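Local coordinates for protein aldo-keto reductase family 1, member B4 (Aldose reductase) (Schistosoma japonicum, PDB 4HBK) that probably reduces aldehyde substrates such as sugars with NADPH, as an oxidoreductase of the aldo/keto reductase family, at residues His269-Tyr280 with Glu300-Leu309; Gln232-Pro243 with Leu281-Pro290. One frame throughout, in Å; residues are numbered along the deposited sequence.

Contact 1. Residues His269-Tyr280 with Glu300-Leu309; sequences HKKTPAQVLLRY and ENFQVFDFQL
The ring of F307 is clasped between two long side chains of the facing segment. K271 lays its aliphatic part across one face: CG sits 3.9 Å from the ring centroid, only 3° off the normal, a CH-pi contact. R279 passes the opposite face in the reverse direction, with CD toward the rim, while the carbonyl O of Q275 lies at the ring edge, in plane. H269 meets the same ring obliquely, planes 56° apart, and turns its NE2 to E313.

Bends in both clasping chains carry their charges past the ring to backbone oxygens. K271 folds at chi2 (-74°) and again at chi3, which brings NZ to 2.7 Å from Q303 O, above that carbonyl plane, and into a salt bridge with D306, whose OD1 offers its syn lone pair. R279 turns at chi2, and NH1 donates to V304 O (2.9 Å) within both the guanidinium and the carbonyl planes; F307 O lies over the guanidinium face, and NE bonds to Q283.

A capping box formed by T272 and Q275 opens helix 273-283 and also faces E300. T272 OG1 donates a hydrogen bond to E300 OE2 (2.7 Å) from above the carboxylate plane, and Q275 NE2 donates to E300 O at 2.9 Å. Q303 N reaches that oxygen from the other face of its plane. L278 also packs on V304, and L309 on V276 and Y280.

The chemistry is thus divided: aliphatic shafts cover an aromatic ring, while their cationic ends hold the carbonyls of Q303 and V304, and K271 also the carboxylate of D306.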
loop_
_atom_site.group_PDB
_atom_site.type_symbol
_atom_site.label_atom_id
_atom_site.label_comp_id
_atom_site.label_asym_id
_atom_site.label_seq_id
_atom_site.Cartn_x
_atom_site.Cartn_y
_atom_site.Cartn_z
ATOM N N HIS A 269 -17.833 21.750 -3.489
ATOM C CA HIS A 269 -18.190 20.637 -4.361
ATOM C C HIS A 269 -19.338 19.794 -3.803
ATOM O O HIS A 269 -19.769 18.837 -4.442
ATOM C CB HIS A 269 -16.970 19.747 -4.616
ATOM C CG HIS A 269 -15.921 20.388 -5.474
ATOM N ND1 HIS A 269 -16.008 20.428 -6.850
ATOM C CD2 HIS A 269 -14.761 21.011 -5.150
ATOM C CE1 HIS A 269 -14.945 21.047 -7.336
ATOM N NE2 HIS A 269 -14.176 21.412 -6.328
ATOM N N LYS A 270 -19.821 20.145 -2.613
ATOM C CA LYS A 270 -20.858 19.356 -1.948
ATOM C C LYS A 270 -20.422 17.908 -1.776
ATOM O O LYS A 270 -21.179 16.977 -2.068
ATOM C CB LYS A 270 -22.180 19.425 -2.721
ATOM C CG LYS A 270 -22.805 20.801 -2.680
ATOM C CD LYS A 270 -23.588 21.093 -3.938
ATOM C CE LYS A 270 -23.750 22.598 -4.117
ATOM N NZ LYS A 270 -24.567 22.923 -5.318
ATOM N N LYS A 271 -19.187 17.732 -1.316
ATOM C CA LYS A 271 -18.659 16.417 -0.995
ATOM C C LYS A 271 -18.120 16.505 0.415
ATOM O O LYS A 271 -18.050 17.592 0.983
ATOM C CB LYS A 271 -17.534 16.021 -1.962
ATOM C CG LYS A 271 -17.892 16.097 -3.446
ATOM C CD LYS A 271 -18.800 14.960 -3.876
ATOM C CE LYS A 271 -18.134 13.603 -3.647
ATOM N NZ LYS A 271 -18.925 12.493 -4.258
ATOM N N THR A 272 -17.733 15.364 0.974
ATOM C CA THR A 272 -17.143 15.328 2.307
ATOM C C THR A 272 -15.639 15.561 2.261
ATOM O O THR A 272 -14.992 15.342 1.227
ATOM C CB THR A 272 -17.373 13.973 2.982
ATOM O OG1 THR A 272 -16.531 12.988 2.364
ATOM C CG2 THR A 272 -18.848 13.560 2.877
ATOM N N PRO A 273 -15.073 15.991 3.394
ATOM C CA PRO A 273 -13.638 16.225 3.513
ATOM C C PRO A 273 -12.798 15.016 3.070
ATOM O O PRO A 273 -11.849 15.191 2.319
ATOM C CB PRO A 273 -13.463 16.481 5.009
ATOM C CG PRO A 273 -14.754 17.083 5.424
ATOM C CD PRO A 273 -15.794 16.347 4.631
ATOM N N ALA A 274 -13.136 13.817 3.536
ATOM C CA ALA A 274 -12.382 12.629 3.158
ATOM C C ALA A 274 -12.404 12.466 1.649
ATOM O O ALA A 274 -11.416 12.073 1.038
ATOM C CB ALA A 274 -12.956 11.392 3.827
ATOM N N GLN A 275 -13.540 12.784 1.052
ATOM C CA GLN A 275 -13.698 12.658 -0.390
ATOM C C GLN A 275 -12.814 13.651 -1.162
ATOM O O GLN A 275 -12.259 13.315 -2.217
ATOM C CB GLN A 275 -15.179 12.786 -0.763
ATOM C CG GLN A 275 -15.958 11.502 -0.495
ATOM C CD GLN A 275 -17.469 11.715 -0.391
ATOM O OE1 GLN A 275 -17.968 12.826 -0.563
ATOM N NE2 GLN A 275 -18.199 10.637 -0.121
ATOM N N VAL A 276 -12.672 14.862 -0.631
ATOM C CA VAL A 276 -11.764 15.840 -1.216
ATOM C C VAL A 276 -10.314 15.393 -1.081
ATOM O O VAL A 276 -9.534 15.507 -2.033
ATOM C CB VAL A 276 -11.926 17.228 -0.570
ATOM C CG1 VAL A 276 -10.791 18.151 -0.998
ATOM C CG2 VAL A 276 -13.274 17.822 -0.936
ATOM N N LEU A 277 -9.951 14.877 0.097
ATOM C CA LEU A 277 -8.578 14.425 0.352
ATOM C C LEU A 277 -8.147 13.285 -0.587
ATOM O O LEU A 277 -7.006 13.241 -1.059
ATOM C CB LEU A 277 -8.410 14.004 1.822
ATOM C CG LEU A 277 -8.511 15.147 2.853
ATOM C CD1 LEU A 277 -8.553 14.646 4.290
ATOM C CD2 LEU A 277 -7.342 16.118 2.670
ATOM N N LEU A 278 -9.060 12.358 -0.846
ATOM C CA LEU A 278 -8.791 11.259 -1.766
ATOM C C LEU A 278 -8.747 11.720 -3.226
ATOM O O LEU A 278 -7.894 11.274 -3.989
ATOM C CB LEU A 278 -9.832 10.153 -1.592
ATOM C CG LEU A 278 -9.788 9.444 -0.237
ATOM C CD1 LEU A 278 -10.956 8.515 -0.080
ATOM C CD2 LEU A 278 -8.500 8.667 -0.116
ATOM N N ARG A 279 -9.664 12.602 -3.617
ATOM C CA ARG A 279 -9.685 13.098 -4.988
ATOM C C ARG A 279 -8.388 13.833 -5.286
ATOM O O ARG A 279 -7.871 13.773 -6.403
ATOM C CB ARG A 279 -10.861 14.039 -5.217
ATOM C CG ARG A 279 -11.016 14.477 -6.664
ATOM C CD ARG A 279 -11.620 13.362 -7.502
ATOM N NE ARG A 279 -11.331 13.577 -8.913
ATOM C CZ ARG A 279 -11.654 12.735 -9.887
ATOM N NH1 ARG A 279 -12.290 11.600 -9.609
ATOM N NH2 ARG A 279 -11.340 13.037 -11.143
ATOM N N TYR A 280 -7.870 14.520 -4.272
ATOM C CA TYR A 280 -6.622 15.243 -4.390
ATOM C C TYR A 280 -5.508 14.286 -4.826
ATOM O O TYR A 280 -4.727 14.582 -5.733
ATOM C CB TYR A 280 -6.273 15.905 -3.048
ATOM C CG TYR A 280 -4.792 16.158 -2.862
ATOM C CD1 TYR A 280 -4.159 17.192 -3.534
ATOM C CD2 TYR A 280 -4.030 15.362 -2.019
ATOM C CE1 TYR A 280 -2.808 17.430 -3.372
ATOM C CE2 TYR A 280 -2.675 15.585 -1.850
ATOM C CZ TYR A 280 -2.066 16.618 -2.538
ATOM O OH TYR A 280 -0.717 16.864 -2.394
ATOM N N GLU A 300 -18.405 6.034 2.048
ATOM C CA GLU A 300 -18.029 7.407 1.738
ATOM C C GLU A 300 -16.733 7.490 0.910
ATOM O O GLU A 300 -16.667 8.200 -0.097
ATOM C CB GLU A 300 -17.915 8.210 3.038
ATOM C CG GLU A 300 -17.117 9.491 2.945
ATOM C CD GLU A 300 -17.045 10.241 4.286
ATOM O OE1 GLU A 300 -17.764 9.868 5.248
ATOM O OE2 GLU A 300 -16.266 11.213 4.376
ATOM N N ASN A 301 -15.710 6.751 1.323
ATOM C CA ASN A 301 -14.412 6.793 0.638
ATOM C C ASN A 301 -14.508 6.436 -0.844
ATOM O O ASN A 301 -13.661 6.838 -1.647
ATOM C CB ASN A 301 -13.395 5.871 1.321
ATOM C CG ASN A 301 -12.962 6.379 2.691
ATOM O OD1 ASN A 301 -13.182 7.538 3.023
ATOM N ND2 ASN A 301 -12.332 5.512 3.481
ATOM N N PHE A 302 -15.539 5.682 -1.212
ATOM C CA PHE A 302 -15.645 5.183 -2.579
ATOM C C PHE A 302 -16.335 6.184 -3.513
ATOM O O PHE A 302 -16.227 6.068 -4.730
ATOM C CB PHE A 302 -16.385 3.837 -2.588
ATOM C CG PHE A 302 -16.297 3.084 -3.899
ATOM C CD1 PHE A 302 -15.119 2.446 -4.275
ATOM C CD2 PHE A 302 -17.404 2.978 -4.731
ATOM C CE1 PHE A 302 -15.036 1.745 -5.480
ATOM C CE2 PHE A 302 -17.339 2.271 -5.927
ATOM C CZ PHE A 302 -16.156 1.657 -6.307
ATOM N N GLN A 303 -17.040 7.169 -2.958
ATOM C CA GLN A 303 -17.784 8.103 -3.803
ATOM C C GLN A 303 -16.912 9.291 -4.195
ATOM O O GLN A 303 -17.177 10.425 -3.796
ATOM C CB GLN A 303 -19.053 8.602 -3.102
ATOM C CG GLN A 303 -19.776 7.567 -2.238
ATOM C CD GLN A 303 -20.202 6.328 -3.013
ATOM O OE1 GLN A 303 -20.591 6.409 -4.180
ATOM N NE2 GLN A 303 -20.122 5.171 -2.366
ATOM N N VAL A 304 -15.872 9.032 -4.978
ATOM C CA VAL A 304 -14.904 10.066 -5.315
ATOM C C VAL A 304 -14.686 10.201 -6.820
ATOM O O VAL A 304 -13.661 10.727 -7.256
ATOM C CB VAL A 304 -13.538 9.769 -4.661
ATOM C CG1 VAL A 304 -13.614 9.931 -3.158
ATOM C CG2 VAL A 304 -13.076 8.362 -5.022
ATOM N N PHE A 305 -15.640 9.722 -7.615
ATOM C CA PHE A 305 -15.455 9.672 -9.065
ATOM C C PHE A 305 -16.465 10.504 -9.841
ATOM O O PHE A 305 -16.650 10.281 -11.040
ATOM C CB PHE A 305 -15.500 8.223 -9.571
ATOM C CG PHE A 305 -14.410 7.359 -9.017
ATOM C CD1 PHE A 305 -13.097 7.530 -9.428
ATOM C CD2 PHE A 305 -14.695 6.376 -8.080
ATOM C CE1 PHE A 305 -12.090 6.736 -8.916
ATOM C CE2 PHE A 305 -13.697 5.584 -7.560
ATOM C CZ PHE A 305 -12.388 5.763 -7.976
ATOM N N ASP A 306 -17.114 11.459 -9.177
ATOM C CA ASP A 306 -18.138 12.263 -9.850
ATOM C C ASP A 306 -17.937 13.767 -9.684
ATOM O O ASP A 306 -18.889 14.541 -9.741
ATOM C CB ASP A 306 -19.528 11.860 -9.376
ATOM C CG ASP A 306 -19.727 12.101 -7.894
ATOM O OD1 ASP A 306 -18.752 12.486 -7.208
ATOM O OD2 ASP A 306 -20.861 11.899 -7.413
ATOM N N PHE A 307 -16.694 14.175 -9.484
ATOM C CA PHE A 307 -16.363 15.590 -9.413
ATOM C C PHE A 307 -14.887 15.763 -9.689
ATOM O O PHE A 307 -14.138 14.786 -9.756
ATOM C CB PHE A 307 -16.726 16.187 -8.045
ATOM C CG PHE A 307 -15.790 15.798 -6.926
ATOM C CD1 PHE A 307 -15.736 14.491 -6.466
ATOM C CD2 PHE A 307 -14.997 16.755 -6.304
ATOM C CE1 PHE A 307 -14.891 14.136 -5.414
ATOM C CE2 PHE A 307 -14.150 16.410 -5.247
ATOM C CZ PHE A 307 -14.098 15.098 -4.804
ATOM N N GLN A 308 -14.472 17.011 -9.842
ATOM C CA GLN A 308 -13.093 17.318 -10.169
ATOM C C GLN A 308 -12.640 18.547 -9.386
ATOM O O GLN A 308 -13.324 19.574 -9.368
ATOM C CB GLN A 308 -12.944 17.557 -11.679
ATOM C CG GLN A 308 -11.496 17.751 -12.139
ATOM C CD GLN A 308 -10.982 16.598 -12.991
ATOM O OE1 GLN A 308 -10.036 15.897 -12.609
ATOM N NE2 GLN A 308 -11.599 16.402 -14.159
ATOM N N LEU A 309 -11.503 18.428 -8.716
ATOM C CA LEU A 309 -10.874 19.576 -8.093
ATOM C C LEU A 309 -10.214 20.409 -9.191
ATOM O O LEU A 309 -9.605 19.868 -10.115
ATOM C CB LEU A 309 -9.827 19.127 -7.065
ATOM C CG LEU A 309 -10.334 18.334 -5.855
ATOM C CD1 LEU A 309 -9.186 18.037 -4.886
ATOM C CD2 LEU A 309 -11.443 19.091 -5.134
HETATM O O HOH W 1 -15.067 13.121 5.557
HETATM O O HOH W 2 -13.988 10.607 -12.097
#

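Contact 2. Residues Gln232-Pro243 with Leu281-Pro290; sequences QSVGLTVTAYAP and LLQRKLIVVP
Backbone bonds join V238 and A240 to I287 as neighbouring parallel strands. I287 N donates to V238 O at 3.0 Å, in the carbonyl plane, and I287 O accepts from A240 N at 2.9 Å; a weak bond from V289 N to A240 O continues the pairing.

Side-chain packing covers both faces of the paired strands. On one, T239 sets its CG2 against V289 CG2 (3.8 Å) and its OG1, which bonds to N213, beside I287 CB. On the other, A240 CB meets L281 CD1, whose methyl also presses on P243 CB at a tight 3.4 Å. V238 and L286 lie side by side, pointing the same way, and P243 CG packs closely on P290.

Polar side-chain and water contacts gather at the start of the strands. The extended Q232 reaches R284 O through NE2 in a weak bond (3.3 Å), and one water joins Q232 OE1 to that same oxygen. A second water links Q232 NE2, V238 N and K285 O. Beyond the strands, a third bridges A242 N and V289 O.

Strand 237-241, the connection through helix 273-283, and parallel strand 287-288 form a beta-alpha-beta crossover, joining the last two strands of the (beta/alpha)8 TIM barrel that aldo-keto reductases share.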
loop_
_atom_site.group_PDB
_atom_site.type_symbol
_atom_site.label_atom_id
_atom_site.label_comp_id
_atom_site.label_asym_id
_atom_site.label_seq_id
_atom_site.Cartn_x
_atom_site.Cartn_y
_atom_site.Cartn_z
ATOM N N GLN A 232 7.240 7.995 -10.694
ATOM C CA GLN A 232 6.474 8.043 -11.938
ATOM C C GLN A 232 7.401 8.263 -13.139
ATOM O O GLN A 232 7.174 7.700 -14.202
ATOM C CB GLN A 232 5.366 9.104 -11.862
ATOM C CG GLN A 232 4.312 8.776 -10.794
ATOM C CD GLN A 232 3.286 9.880 -10.565
ATOM O OE1 GLN A 232 3.529 11.058 -10.857
ATOM N NE2 GLN A 232 2.123 9.497 -10.033
ATOM N N SER A 233 8.459 9.056 -12.959
ATOM C CA SER A 233 9.395 9.311 -14.051
ATOM C C SER A 233 10.064 8.025 -14.544
ATOM O O SER A 233 10.353 7.901 -15.723
ATOM C CB SER A 233 10.440 10.372 -13.666
ATOM O OG SER A 233 11.515 9.820 -12.924
ATOM N N VAL A 234 10.297 7.063 -13.653
ATOM C CA VAL A 234 10.876 5.787 -14.079
ATOM C C VAL A 234 9.813 4.718 -14.327
ATOM O O VAL A 234 10.125 3.541 -14.464
ATOM C CB VAL A 234 11.952 5.268 -13.107
ATOM C CG1 VAL A 234 13.148 6.203 -13.113
ATOM C CG2 VAL A 234 11.382 5.123 -11.700
ATOM N N GLY A 235 8.552 5.138 -14.395
ATOM C CA GLY A 235 7.497 4.252 -14.853
ATOM C C GLY A 235 6.788 3.430 -13.789
ATOM O O GLY A 235 5.929 2.605 -14.116
ATOM N N LEU A 236 7.129 3.639 -12.519
ATOM C CA LEU A 236 6.394 2.965 -11.449
ATOM C C LEU A 236 5.041 3.631 -11.286
ATOM O O LEU A 236 4.906 4.824 -11.542
ATOM C CB LEU A 236 7.122 3.095 -10.121
ATOM C CG LEU A 236 8.551 2.585 -10.007
ATOM C CD1 LEU A 236 8.773 2.052 -8.602
ATOM C CD2 LEU A 236 8.820 1.515 -11.051
ATOM N N THR A 237 4.043 2.876 -10.836
ATOM C CA THR A 237 2.828 3.497 -10.327
ATOM C C THR A 237 3.036 3.681 -8.834
ATOM O O THR A 237 3.871 2.998 -8.226
ATOM C CB THR A 237 1.599 2.636 -10.539
ATOM O OG1 THR A 237 1.723 1.437 -9.761
ATOM C CG2 THR A 237 1.416 2.302 -12.030
ATOM N N VAL A 238 2.277 4.592 -8.240
ATOM C CA VAL A 238 2.497 4.945 -6.853
ATOM C C VAL A 238 1.204 4.887 -6.076
ATOM O O VAL A 238 0.194 5.436 -6.498
ATOM C CB VAL A 238 3.098 6.352 -6.723
ATOM C CG1 VAL A 238 3.376 6.673 -5.260
ATOM C CG2 VAL A 238 4.387 6.455 -7.546
ATOM N N THR A 239 1.247 4.228 -4.928
ATOM C CA THR A 239 0.076 4.082 -4.090
ATOM C C THR A 239 0.276 4.895 -2.835
ATOM O O THR A 239 1.347 4.861 -2.218
ATOM C CB THR A 239 -0.148 2.610 -3.711
ATOM O OG1 THR A 239 -0.480 1.861 -4.890
ATOM C CG2 THR A 239 -1.275 2.471 -2.674
ATOM N N ALA A 240 -0.759 5.637 -2.459
ATOM C CA ALA A 240 -0.701 6.443 -1.259
ATOM C C ALA A 240 -1.282 5.644 -0.125
ATOM O O ALA A 240 -2.448 5.280 -0.160
ATOM C CB ALA A 240 -1.493 7.715 -1.444
ATOM N N TYR A 241 -0.479 5.358 0.888
ATOM C CA TYR A 241 -1.073 4.816 2.084
ATOM C C TYR A 241 -1.307 5.926 3.109
ATOM O O TYR A 241 -0.742 7.020 2.998
ATOM C CB TYR A 241 -0.308 3.602 2.624
ATOM C CG TYR A 241 0.969 3.838 3.401
ATOM C CD1 TYR A 241 0.952 4.374 4.686
ATOM C CD2 TYR A 241 2.191 3.422 2.883
ATOM C CE1 TYR A 241 2.143 4.549 5.415
ATOM C CE2 TYR A 241 3.373 3.582 3.592
ATOM C CZ TYR A 241 3.350 4.142 4.850
ATOM O OH TYR A 241 4.540 4.283 5.522
ATOM N N ALA A 242 -2.169 5.644 4.081
ATOM C CA ALA A 242 -2.627 6.668 5.018
ATOM C C ALA A 242 -3.045 7.928 4.264
ATOM O O ALA A 242 -2.597 9.027 4.602
ATOM C CB ALA A 242 -1.534 6.992 6.027
ATOM N N PRO A 243 -3.915 7.770 3.243
ATOM C CA PRO A 243 -4.319 8.859 2.347
ATOM C C PRO A 243 -5.139 9.945 3.052
ATOM O O PRO A 243 -5.196 11.086 2.587
ATOM C CB PRO A 243 -5.166 8.139 1.294
ATOM C CG PRO A 243 -5.703 6.950 1.990
ATOM C CD PRO A 243 -4.636 6.519 2.948
ATOM N N LEU A 281 -5.445 13.130 -4.172
ATOM C CA LEU A 281 -4.421 12.145 -4.472
ATOM C C LEU A 281 -4.698 11.491 -5.813
ATOM O O LEU A 281 -3.772 11.259 -6.601
ATOM C CB LEU A 281 -4.346 11.089 -3.368
ATOM C CG LEU A 281 -3.941 11.613 -1.990
ATOM C CD1 LEU A 281 -4.159 10.536 -0.946
ATOM C CD2 LEU A 281 -2.484 12.071 -1.989
ATOM N N LEU A 282 -5.967 11.195 -6.084
ATOM C CA LEU A 282 -6.312 10.590 -7.370
ATOM C C LEU A 282 -5.893 11.477 -8.560
ATOM O O LEU A 282 -5.395 10.985 -9.579
ATOM C CB LEU A 282 -7.800 10.242 -7.432
ATOM C CG LEU A 282 -8.257 9.105 -6.509
ATOM C CD1 LEU A 282 -9.780 9.034 -6.448
ATOM C CD2 LEU A 282 -7.687 7.784 -6.984
ATOM N N GLN A 283 -6.070 12.787 -8.419
ATOM C CA GLN A 283 -5.718 13.707 -9.502
ATOM C C GLN A 283 -4.200 13.888 -9.666
ATOM O O GLN A 283 -3.740 14.409 -10.684
ATOM C CB GLN A 283 -6.469 15.038 -9.366
ATOM C CG GLN A 283 -7.990 14.846 -9.549
ATOM C CD GLN A 283 -8.781 16.141 -9.612
ATOM O OE1 GLN A 283 -9.979 16.148 -9.360
ATOM N NE2 GLN A 283 -8.118 17.234 -9.955
ATOM N N ARG A 284 -3.429 13.430 -8.680
ATOM C CA ARG A 284 -1.979 13.329 -8.849
ATOM C C ARG A 284 -1.557 11.976 -9.451
ATOM O O ARG A 284 -0.378 11.618 -9.448
ATOM C CB ARG A 284 -1.248 13.596 -7.527
ATOM C CG ARG A 284 -1.360 15.039 -7.028
ATOM C CD ARG A 284 -0.660 15.224 -5.675
ATOM N NE ARG A 284 0.714 14.715 -5.685
ATOM C CZ ARG A 284 1.388 14.354 -4.595
ATOM N NH1 ARG A 284 0.816 14.446 -3.396
ATOM N NH2 ARG A 284 2.637 13.891 -4.703
ATOM N N LYS A 285 -2.532 11.234 -9.970
ATOM C CA LYS A 285 -2.293 9.957 -10.649
ATOM C C LYS A 285 -1.830 8.863 -9.693
ATOM O O LYS A 285 -1.010 8.018 -10.053
ATOM C CB LYS A 285 -1.309 10.133 -11.812
ATOM C CG LYS A 285 -1.696 11.280 -12.735
ATOM C CD LYS A 285 -1.554 10.921 -14.202
ATOM C CE LYS A 285 -0.174 11.276 -14.752
ATOM N NZ LYS A 285 -0.159 11.329 -16.262
ATOM N N LEU A 286 -2.377 8.889 -8.477
ATOM C CA LEU A 286 -2.038 7.915 -7.436
ATOM C C LEU A 286 -3.156 6.897 -7.273
ATOM O O LEU A 286 -4.316 7.182 -7.579
ATOM C CB LEU A 286 -1.822 8.628 -6.096
ATOM C CG LEU A 286 -0.770 9.740 -6.151
ATOM C CD1 LEU A 286 -0.767 10.576 -4.884
ATOM C CD2 LEU A 286 0.624 9.150 -6.401
ATOM N N ILE A 287 -2.794 5.704 -6.814
ATOM C CA ILE A 287 -3.759 4.746 -6.293
ATOM C C ILE A 287 -3.967 5.129 -4.838
ATOM O O ILE A 287 -3.066 5.685 -4.223
ATOM C CB ILE A 287 -3.201 3.312 -6.354
ATOM C CG1 ILE A 287 -2.986 2.876 -7.816
ATOM C CG2 ILE A 287 -4.116 2.351 -5.636
ATOM C CD1 ILE A 287 -1.533 2.885 -8.252
ATOM N N VAL A 288 -5.145 4.874 -4.278
ATOM C CA VAL A 288 -5.335 5.130 -2.852
ATOM C C VAL A 288 -5.902 3.906 -2.147
ATOM O O VAL A 288 -6.769 3.215 -2.693
ATOM C CB VAL A 288 -6.231 6.379 -2.591
ATOM C CG1 VAL A 288 -5.594 7.629 -3.209
ATOM C CG2 VAL A 288 -7.648 6.156 -3.124
ATOM N N VAL A 289 -5.424 3.649 -0.933
ATOM C CA VAL A 289 -5.890 2.509 -0.154
ATOM C C VAL A 289 -6.276 2.948 1.267
ATOM O O VAL A 289 -5.652 2.543 2.247
ATOM C CB VAL A 289 -4.837 1.351 -0.138
ATOM C CG1 VAL A 289 -4.671 0.757 -1.544
ATOM C CG2 VAL A 289 -3.493 1.847 0.366
ATOM N N PRO A 290 -7.334 3.776 1.380
ATOM C CA PRO A 290 -7.795 4.249 2.689
ATOM C C PRO A 290 -8.224 3.075 3.565
ATOM O O PRO A 290 -8.993 2.226 3.107
ATOM C CB PRO A 290 -9.009 5.117 2.341
ATOM C CG PRO A 290 -9.490 4.586 1.041
ATOM C CD PRO A 290 -8.228 4.215 0.296
HETATM O O HOH W 3 1.161 6.358 -10.105
HETATM O O HOH W 4 1.896 12.978 -9.654
HETATM O O HOH W 5 -3.560 2.782 4.110
#

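In the fold
Helix 273-283 serves both contacts: residues 273-280 pack on the end of helix 295-302 and the loop after it in contact 1, and its last turn leads into strand 287-288 of contact 2. Their centres are about 16 Å apart, and the segments alternate along the chain. Q283 bridges them, its OE1 lying 2.8 Å from L309 N in a probable hydrogen bond, while V304 CG2 touches L282 CD1 at 3.7 Å. Contact 1 lies about 20 Å from the chain centre, away from the predicted active-site residues. Contact 2, about 9 Å from that centre, comes closer: the Y241 side chain is about 7 Å from those of Y82, the predicted proton donor, and K111, predicted to lower its pKa.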